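PDB 5D8Z: endoglucanase from Ganoderma lucidum, which probably hydrolyses internal beta-1,4-glucosidic bonds of cellulose and related glucans, as a glycoside hydrolase family 5 endoglucanase. Local coordinates for residues G160-P165 with N172-S177. Numbering follows the deposited sequence.
Sequences GVMNEP and NLWADS. With BGC (beta-D-glucopyranose), chain C.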
loop_
_atom_site.group_PDB
_atom_site.type_symbol
_atom_site.label_atom_id
_atom_site.label_comp_id
_atom_site.label_asym_id
_atom_site.label_seq_id
_atom_site.Cartn_x
_atom_site.Cartn_y
_atom_site.Cartn_z
ATOM N N GLY A 160 -3.466 2.280 -5.710
ATOM C CA GLY A 160 -2.885 0.971 -5.431
ATOM C C GLY A 160 -3.851 -0.129 -5.836
ATOM O O GLY A 160 -4.800 -0.466 -5.080
ATOM N N VAL A 161 -3.586 -0.704 -7.007
ATOM C CA VAL A 161 -4.528 -1.582 -7.685
ATOM C C VAL A 161 -4.996 -2.700 -6.779
ATOM O O VAL A 161 -6.183 -2.943 -6.667
ATOM C CB VAL A 161 -3.905 -2.193 -8.962
ATOM C CG1 VAL A 161 -4.780 -3.292 -9.526
ATOM C CG2 VAL A 161 -3.709 -1.131 -10.033
ATOM N N MET A 162 -4.070 -3.383 -6.126
ATOM C CA MET A 162 -4.462 -4.476 -5.284
ATOM C C MET A 162 -3.406 -4.840 -4.286
ATOM O O MET A 162 -2.241 -4.969 -4.623
ATOM C CB MET A 162 -4.745 -5.704 -6.129
ATOM C CG MET A 162 -5.091 -6.949 -5.315
ATOM S SD MET A 162 -6.575 -6.806 -4.301
ATOM C CE MET A 162 -7.777 -6.354 -5.547
ATOM N N ASN A 163 -3.846 -5.077 -3.060
ATOM C CA ASN A 163 -2.949 -5.387 -1.985
ATOM C C ASN A 163 -2.626 -6.857 -1.915
ATOM O O ASN A 163 -3.516 -7.679 -1.860
ATOM C CB ASN A 163 -3.579 -5.023 -0.675
ATOM C CG ASN A 163 -2.681 -5.345 0.472
ATOM O OD1 ASN A 163 -1.667 -4.690 0.665
ATOM N ND2 ASN A 163 -3.033 -6.358 1.238
ATOM N N GLU A 164 -1.341 -7.169 -1.883
ATOM C CA GLU A 164 -0.817 -8.528 -1.634
ATOM C C GLU A 164 -1.471 -9.739 -2.303
ATOM O O GLU A 164 -1.888 -10.672 -1.628
ATOM C CB GLU A 164 -0.693 -8.757 -0.135
ATOM C CG GLU A 164 0.472 -8.002 0.453
ATOM C CD GLU A 164 0.740 -8.343 1.914
ATOM O OE1 GLU A 164 -0.095 -9.046 2.516
ATOM O OE2 GLU A 164 1.795 -7.901 2.464
ATOM N N PRO A 165 -1.510 -9.762 -3.632
ATOM C CA PRO A 165 -1.881 -11.008 -4.288
ATOM C C PRO A 165 -0.993 -12.159 -3.826
ATOM O O PRO A 165 0.209 -11.978 -3.621
ATOM C CB PRO A 165 -1.626 -10.739 -5.762
ATOM C CG PRO A 165 -1.493 -9.248 -5.924
ATOM C CD PRO A 165 -1.265 -8.651 -4.572
ATOM N N ASN A 172 0.211 -14.268 -15.619
ATOM C CA ASN A 172 -0.075 -13.466 -16.806
ATOM C C ASN A 172 -1.521 -13.077 -16.933
ATOM O O ASN A 172 -1.808 -12.047 -17.508
ATOM C CB ASN A 172 0.373 -14.183 -18.079
ATOM C CG ASN A 172 1.886 -14.325 -18.146
ATOM O OD1 ASN A 172 2.622 -13.309 -18.250
ATOM N ND2 ASN A 172 2.371 -15.582 -18.070
ATOM N N LEU A 173 -2.424 -13.921 -16.428
ATOM C CA LEU A 173 -3.837 -13.585 -16.357
ATOM C C LEU A 173 -4.029 -12.495 -15.329
ATOM O O LEU A 173 -4.812 -11.569 -15.551
ATOM C CB LEU A 173 -4.681 -14.795 -15.991
ATOM C CG LEU A 173 -4.777 -15.816 -17.122
ATOM C CD1 LEU A 173 -5.417 -17.108 -16.625
ATOM C CD2 LEU A 173 -5.545 -15.255 -18.306
ATOM N N TRP A 174 -3.308 -12.592 -14.219
ATOM C CA TRP A 174 -3.302 -11.509 -13.246
ATOM C C TRP A 174 -2.784 -10.178 -13.823
ATOM O O TRP A 174 -3.377 -9.127 -13.623
ATOM C CB TRP A 174 -2.476 -11.880 -12.004
ATOM C CG TRP A 174 -2.325 -10.722 -11.074
ATOM C CD1 TRP A 174 -1.165 -10.111 -10.711
ATOM C CD2 TRP A 174 -3.371 -10.000 -10.424
ATOM N NE1 TRP A 174 -1.417 -9.061 -9.852
ATOM C CE2 TRP A 174 -2.768 -8.965 -9.673
ATOM C CE3 TRP A 174 -4.756 -10.120 -10.401
ATOM C CZ2 TRP A 174 -3.507 -8.071 -8.909
ATOM C CZ3 TRP A 174 -5.488 -9.199 -9.647
ATOM C CH2 TRP A 174 -4.860 -8.207 -8.909
ATOM N N ALA A 175 -1.668 -10.210 -14.523
ATOM C CA ALA A 175 -1.225 -9.018 -15.196
ATOM C C ALA A 175 -2.300 -8.463 -16.151
ATOM O O ALA A 175 -2.453 -7.244 -16.273
ATOM C CB ALA A 175 0.080 -9.305 -15.917
ATOM N N ASP A 176 -3.067 -9.348 -16.795
ATOM C CA ASP A 176 -4.251 -8.939 -17.607
ATOM C C ASP A 176 -5.336 -8.230 -16.808
ATOM O O ASP A 176 -5.884 -7.229 -17.249
ATOM C CB ASP A 176 -4.858 -10.125 -18.367
ATOM C CG ASP A 176 -3.949 -10.630 -19.497
ATOM O OD1 ASP A 176 -3.359 -9.778 -20.210
ATOM O OD2 ASP A 176 -3.815 -11.869 -19.674
ATOM N N SER A 177 -5.631 -8.739 -15.623
ATOM C CA SER A 177 -6.572 -8.082 -14.724
ATOM C C SER A 177 -6.098 -6.682 -14.362
ATOM O O SER A 177 -6.884 -5.753 -14.275
ATOM C CB SER A 177 -6.734 -8.914 -13.462
ATOM O OG SER A 177 -7.125 -10.250 -13.781
HETATM C C2 BGC C . 0.565 -12.540 6.502
HETATM C C3 BGC C . 0.142 -11.063 6.341
HETATM C C4 BGC C . 1.246 -10.188 5.775
HETATM C C5 BGC C . 1.893 -10.854 4.543
HETATM C C6 BGC C . 3.166 -10.125 4.121
HETATM C C1 BGC C . 1.357 -13.141 5.310
HETATM O O2 BGC C . -0.623 -13.311 6.712
HETATM O O3 BGC C . -0.220 -10.446 7.594
HETATM O O4 BGC C . 0.668 -8.877 5.564
HETATM O O5 BGC C . 2.307 -12.211 4.774
HETATM O O6 BGC C . 4.326 -10.953 4.252
#
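The carbonyl oxygen of Leu-173, just ahead of the Trp-174 that packs against Met-162 and Pro-165, is gripped twice by Ser-177. Leu-173 O accepts the helical bond from Ser-177 N at 2.9 Å. Ser-177 OG adds a second at 3.2 Å from Leu-173 O; serine suits this buried turn because its short hydroxyl can reach back to its own helix, Asn-137 ND2 adding a weak bond. Trp-174 reaches inward with CG anti to its backbone N (chi1 173°), its indole broad enough to meet Met-162 and Pro-165 at once while NE1 donates to Pro-198 O. The flexible apolar chain of Met-162 fits at the ring edge, CB 3.7 Å from Trp-174 CH2. Pro-165 CG approaches obliquely, 3.8 Å from Trp-174 CZ2, and CB lies over one face, offset toward the rim; this compact ring brings no polar side-chain group to the indole. Strand 157-160 is the fourth of eight parallel strands of a TIM barrel, and the loop after it leads into helix 171-187. That loop carries the Asn-Glu-Pro sequence of family 5, whose Glu-164 is probably the acid/base, with Glu-276 close beside it. Glu-164 OE1 accepts a hydrogen bond from glucose O4 at 3.1 Å, while OE2 is hydrogen-bonded to His-235 ND1.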